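Local coordinates for protein tetR-family transcriptional regulator (PDB 2QIB) that probably binds cis-regulatory DNA through a helix-turn-helix domain to regulate transcription, at the interface of chains A and B. Sequence-based numbering; all coordinates share one arbitrary frame. Chains: chain A/B, tetR-family transcriptional regulator.

Contact 1: the interface of chains A and B. Residues chain A 181, 184-185, 188, 220; chain B 189, 192-193, 195-196.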
loop_
_atom_site.group_PDB
_atom_site.type_symbol
_atom_site.label_atom_id
_atom_site.label_comp_id
_atom_site.label_asym_id
_atom_site.label_seq_id
_atom_site.Cartn_x
_atom_site.Cartn_y
_atom_site.Cartn_z
ATOM N N GLN A 181 -3.758 -15.245 -5.365
ATOM C CA GLN A 181 -3.151 -14.833 -4.090
ATOM C C GLN A 181 -3.878 -13.670 -3.435
ATOM O O GLN A 181 -4.142 -13.727 -2.225
ATOM C CB GLN A 181 -1.700 -14.464 -4.326
ATOM C CG GLN A 181 -0.928 -14.092 -2.999
ATOM C CD GLN A 181 0.546 -14.264 -3.160
ATOM O OE1 GLN A 181 1.024 -15.399 -3.229
ATOM N NE2 GLN A 181 1.298 -13.155 -3.144
ATOM N N HIS A 184 -7.173 -14.961 -1.933
ATOM C CA HIS A 184 -6.884 -15.642 -0.675
ATOM C C HIS A 184 -6.441 -14.671 0.421
ATOM O O HIS A 184 -6.854 -14.819 1.567
ATOM C CB HIS A 184 -5.794 -16.659 -0.883
ATOM C CG HIS A 184 -6.232 -17.844 -1.687
ATOM N ND1 HIS A 184 -7.484 -18.418 -1.547
ATOM C CD2 HIS A 184 -5.565 -18.602 -2.590
ATOM C CE1 HIS A 184 -7.564 -19.478 -2.335
ATOM N NE2 HIS A 184 -6.423 -19.599 -2.996
ATOM N N ASP A 185 -5.621 -13.680 0.058
ATOM C CA ASP A 185 -5.168 -12.653 1.017
ATOM C C ASP A 185 -6.354 -11.942 1.661
ATOM O O ASP A 185 -6.329 -11.681 2.838
ATOM C CB ASP A 185 -4.315 -11.602 0.330
ATOM C CG ASP A 185 -2.921 -12.128 -0.053
ATOM O OD1 ASP A 185 -2.503 -13.165 0.504
ATOM O OD2 ASP A 185 -2.244 -11.465 -0.903
ATOM N N ALA A 188 -7.888 -14.218 4.207
ATOM C CA ALA A 188 -6.979 -14.377 5.342
ATOM C C ALA A 188 -6.902 -13.134 6.236
ATOM O O ALA A 188 -6.938 -13.270 7.463
ATOM C CB ALA A 188 -5.585 -14.831 4.868
ATOM N N LEU A 220 -7.230 -23.966 -0.346
ATOM C CA LEU A 220 -6.250 -23.279 0.497
ATOM C C LEU A 220 -6.100 -23.896 1.890
ATOM O O LEU A 220 -4.999 -24.129 2.362
ATOM C CB LEU A 220 -6.585 -21.771 0.629
ATOM C CG LEU A 220 -5.723 -20.960 1.616
ATOM C CD1 LEU A 220 -4.284 -20.772 1.074
ATOM C CD2 LEU A 220 -6.370 -19.610 1.860
ATOM N N LEU B 189 0.084 -13.739 4.980
ATOM C CA LEU B 189 0.562 -13.463 3.620
ATOM C C LEU B 189 1.596 -14.525 3.193
ATOM O O LEU B 189 1.543 -15.045 2.073
ATOM C CB LEU B 189 1.119 -12.054 3.492
ATOM C CG LEU B 189 0.044 -10.955 3.750
ATOM C CD1 LEU B 189 0.753 -9.585 3.752
ATOM C CD2 LEU B 189 -1.121 -11.003 2.699
ATOM N N VAL B 192 -0.213 -17.956 2.482
ATOM C CA VAL B 192 -0.947 -18.006 1.221
ATOM C C VAL B 192 0.027 -18.322 0.072
ATOM O O VAL B 192 -0.269 -19.175 -0.768
ATOM C CB VAL B 192 -1.758 -16.697 0.933
ATOM C CG1 VAL B 192 -2.263 -16.723 -0.477
ATOM C CG2 VAL B 192 -2.928 -16.619 1.915
ATOM N N SER B 193 1.175 -17.638 0.035
ATOM C CA SER B 193 2.193 -17.952 -0.975
ATOM C C SER B 193 2.728 -19.412 -0.855
ATOM O O SER B 193 2.804 -20.169 -1.852
ATOM C CB SER B 193 3.354 -16.978 -0.865
ATOM O OG SER B 193 4.271 -17.209 -1.913
ATOM N N ALA B 195 1.365 -21.972 0.298
ATOM C CA ALA B 195 0.364 -23.007 0.001
ATOM C C ALA B 195 0.454 -23.521 -1.452
ATOM O O ALA B 195 0.089 -24.666 -1.724
ATOM C CB ALA B 195 -1.060 -22.472 0.305
ATOM N N TYR B 196 0.961 -22.668 -2.346
ATOM C CA TYR B 196 1.025 -22.930 -3.782
ATOM C C TYR B 196 2.458 -22.914 -4.377
ATOM O O TYR B 196 2.622 -23.025 -5.591
ATOM C CB TYR B 196 0.111 -21.943 -4.524
ATOM C CG TYR B 196 -1.338 -22.017 -4.062
ATOM C CD1 TYR B 196 -2.226 -22.949 -4.618
ATOM C CD2 TYR B 196 -1.812 -21.170 -3.059
ATOM C CE1 TYR B 196 -3.553 -23.039 -4.186
ATOM C CE2 TYR B 196 -3.135 -21.254 -2.608
ATOM C CZ TYR B 196 -3.998 -22.175 -3.183
ATOM O OH TYR B 196 -5.304 -22.248 -2.734
HETATM O O HOH W 1 3.234 -16.255 -4.367
HETATM O O HOH W 2 0.120 -13.516 0.111
HETATM O O HOH W 3 -0.442 -17.869 -3.754
#
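A:His184 and B:Tyr196 reach each other with like first torsions: in both, CG lies anti to the carbonyl carbon and beside the backbone N (chi1 -71° and -58°), sending the rings off their helices to meet tip to tip. The imidazole NE2 of A:His184 stands 2.9 Å from the phenol OH of B:Tyr196, a hydrogen bond whose donor the structure does not reveal, while the two side chains cross at about a right angle. A:Leu220, from helix 216-228, rests its CB over one face of the imidazole, offset toward the rim, and the backbone carbonyl of B:Val192 lies in plane at the edge of the tyrosine ring. The CD1 branch of A:Leu220 goes on to touch B:Ala195 CB at 3.7 Å.

Next to this pair, B:Val192 is wedged against helix 175-194 of chain A. Its CG1, anti to the backbone N (chi1 169°), abuts A:His184 CB at 3.6 Å and also faces the CG of A:Gln181. One turn along, the CD2 methyl of B:Leu189 presses against the carboxylate of A:Asp185, 3.4 Å from OD1. That same oxygen is given a polar partner by a water 2.7 Å away, which passes the link to the backbone O of B:Leu189.

A:Gln181, extended beyond CG, lays its amide OE1 alongside B:Ser193, but their polar groups meet through water. One water sits 2.6 Å from OE1 and 2.8 Å from the hydroxyl OG of B:Ser193; a second joins OE1 more loosely to B:Val192 O.

An apolar centre, a direct bond and bridging waters together join these helices. In this protein they would help hold the C-terminal helices of the two subunits together, in keeping with the dimers that TetR-family regulators form.

Contact 2: the interface of chains A and B. Residues chain A 148, 151, 192-193, 196; chain B 177, 181, 184-185.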
loop_
_atom_site.group_PDB
_atom_site.type_symbol
_atom_site.label_atom_id
_atom_site.label_comp_id
_atom_site.label_asym_id
_atom_site.label_seq_id
_atom_site.Cartn_x
_atom_site.Cartn_y
_atom_site.Cartn_z
ATOM N N ARG A 148 -13.299 -2.063 12.168
ATOM C CA ARG A 148 -12.406 -3.181 11.878
ATOM C C ARG A 148 -12.553 -3.573 10.425
ATOM O O ARG A 148 -11.547 -3.841 9.744
ATOM C CB ARG A 148 -12.682 -4.370 12.798
ATOM C CG ARG A 148 -12.047 -4.153 14.175
ATOM C CD ARG A 148 -12.472 -5.178 15.218
ATOM N NE ARG A 148 -11.815 -4.836 16.487
ATOM C CZ ARG A 148 -12.189 -3.847 17.303
ATOM N NH1 ARG A 148 -13.236 -3.070 17.008
ATOM N NH2 ARG A 148 -11.501 -3.620 18.431
ATOM N N LEU A 151 -10.980 -0.970 8.104
ATOM C CA LEU A 151 -9.509 -1.046 8.062
ATOM C C LEU A 151 -9.049 -2.242 7.219
ATOM O O LEU A 151 -8.132 -2.108 6.391
ATOM C CB LEU A 151 -8.964 -1.134 9.483
ATOM C CG LEU A 151 -7.436 -1.034 9.557
ATOM C CD1 LEU A 151 -6.923 -0.288 10.803
ATOM C CD2 LEU A 151 -6.861 -2.422 9.510
ATOM N N VAL A 192 -8.020 -13.073 10.157
ATOM C CA VAL A 192 -7.138 -12.613 11.228
ATOM C C VAL A 192 -7.896 -11.632 12.129
ATOM O O VAL A 192 -7.875 -11.765 13.357
ATOM C CB VAL A 192 -5.821 -11.990 10.680
ATOM C CG1 VAL A 192 -5.065 -11.259 11.770
ATOM C CG2 VAL A 192 -4.944 -13.101 10.095
ATOM N N SER A 193 -8.592 -10.680 11.516
ATOM C CA SER A 193 -9.349 -9.683 12.270
ATOM C C SER A 193 -10.482 -10.340 13.066
ATOM O O SER A 193 -10.760 -9.946 14.186
ATOM C CB SER A 193 -9.933 -8.631 11.349
ATOM O OG SER A 193 -10.656 -7.648 12.080
ATOM N N TYR A 196 -10.584 -10.972 17.007
ATOM C CA TYR A 196 -10.648 -9.939 18.027
ATOM C C TYR A 196 -12.037 -9.384 18.180
ATOM O O TYR A 196 -12.258 -8.513 19.030
ATOM C CB TYR A 196 -9.707 -8.791 17.625
ATOM C CG TYR A 196 -8.322 -9.284 17.270
ATOM C CD1 TYR A 196 -7.516 -9.898 18.235
ATOM C CD2 TYR A 196 -7.829 -9.171 15.958
ATOM C CE1 TYR A 196 -6.243 -10.379 17.917
ATOM C CE2 TYR A 196 -6.554 -9.651 15.626
ATOM C CZ TYR A 196 -5.768 -10.252 16.612
ATOM O OH TYR A 196 -4.511 -10.740 16.314
ATOM N N GLU B 177 -4.243 -4.462 19.486
ATOM C CA GLU B 177 -4.933 -5.352 18.569
ATOM C C GLU B 177 -4.265 -5.268 17.194
ATOM O O GLU B 177 -4.010 -6.274 16.561
ATOM C CB GLU B 177 -6.402 -4.968 18.482
ATOM C CG GLU B 177 -7.212 -5.824 17.501
ATOM C CD GLU B 177 -8.682 -5.526 17.556
ATOM O OE1 GLU B 177 -9.172 -5.122 18.636
ATOM O OE2 GLU B 177 -9.355 -5.718 16.520
ATOM N N GLN B 181 -2.393 -8.050 15.162
ATOM C CA GLN B 181 -3.024 -8.290 13.845
ATOM C C GLN B 181 -1.969 -8.260 12.739
ATOM O O GLN B 181 -1.972 -9.140 11.852
ATOM C CB GLN B 181 -4.129 -7.259 13.568
ATOM C CG GLN B 181 -4.770 -7.413 12.156
ATOM C CD GLN B 181 -6.130 -6.780 12.093
ATOM O OE1 GLN B 181 -7.063 -7.262 12.726
ATOM N NE2 GLN B 181 -6.258 -5.702 11.349
ATOM N N HIS B 184 0.167 -11.461 12.812
ATOM C CA HIS B 184 -0.649 -12.532 12.210
ATOM C C HIS B 184 -0.825 -12.372 10.702
ATOM O O HIS B 184 -0.842 -13.362 9.977
ATOM C CB HIS B 184 -1.983 -12.711 12.915
ATOM C CG HIS B 184 -1.852 -13.231 14.321
ATOM N ND1 HIS B 184 -2.108 -14.540 14.668
ATOM C CD2 HIS B 184 -1.484 -12.611 15.463
ATOM C CE1 HIS B 184 -1.909 -14.701 15.969
ATOM N NE2 HIS B 184 -1.521 -13.546 16.472
ATOM N N ASP B 185 -0.937 -11.120 10.237
ATOM C CA ASP B 185 -1.028 -10.806 8.805
ATOM C C ASP B 185 0.254 -11.219 8.084
ATOM O O ASP B 185 0.186 -11.702 6.980
ATOM C CB ASP B 185 -1.243 -9.293 8.592
ATOM C CG ASP B 185 -2.633 -8.809 8.980
ATOM O OD1 ASP B 185 -3.589 -9.623 9.128
ATOM O OD2 ASP B 185 -2.753 -7.576 9.118
HETATM O O HOH W 4 -9.140 -6.032 13.742
HETATM O O HOH W 5 -9.079 -4.285 11.610
#
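A:Arg148 and B:Glu177 form the polar anchor of this stretch of a TetR-family helical interface, and the packing is tight around them. The guanidinium meets the carboxylate side-on: NE donates to OE2 at 2.6 Å, on its syn lone pair, and NH2 to OE1 at 2.8 Å. The second bond is the straighter, 165° at the hydrogen against 146°, and lies near the guanidinium plane, whereas OE2 is tilted from it. Two nitrogens on two oxygens form a salt bridge that should hold the carboxylate's rotation.

The stem of B:Glu177 leaves its helix with CG anti to the backbone N (chi1 178°), which carries CG over one face of the A:Tyr196 ring, 4.0 Å from the ring centroid, in a CH-pi contact. Deeper along the helices, A:Val192 CG1 packs against B:His184 CB at 3.6 Å and meets B:Asp185 OD1. Away from the waters, the A:Tyr196 OH comes to 3.7 Å from B:His184 CD2 without a hydrogen bond to the imidazole.

Beyond this core the contact is mediated by water. One water takes in A:Ser193 OG, B:Glu177 OE2 and B:Gln181 OE1, the last at 2.6 Å, and touches a second water. The latter spans B:Gln181 NE2 and the backbone O of A:Arg148 by longer links. Along this wet side A:Leu151 CD2 only brushes the B:Gln181 amide, 3.8 Å from NE2.

The C-alpha centres of contact 1 and contact 2 lie about 16 Å apart along one two-fold interface, and both draw on the helix beginning at residue 175 in each chain. Positions 181, 184, 185, 192, 193 and 196 appear in both with the chains exchanged, and contact 1 adds helix 216-228 while contact 2 adds helix 147-168. The symmetry is imperfect in detail: the histidine-tyrosine hydrogen bond of contact 1 is absent from contact 2, where the imidazole is turned differently and the tyrosine follows the helix end. Local side-chain variation is thus accommodated within a shared helical framework that would support a dimer.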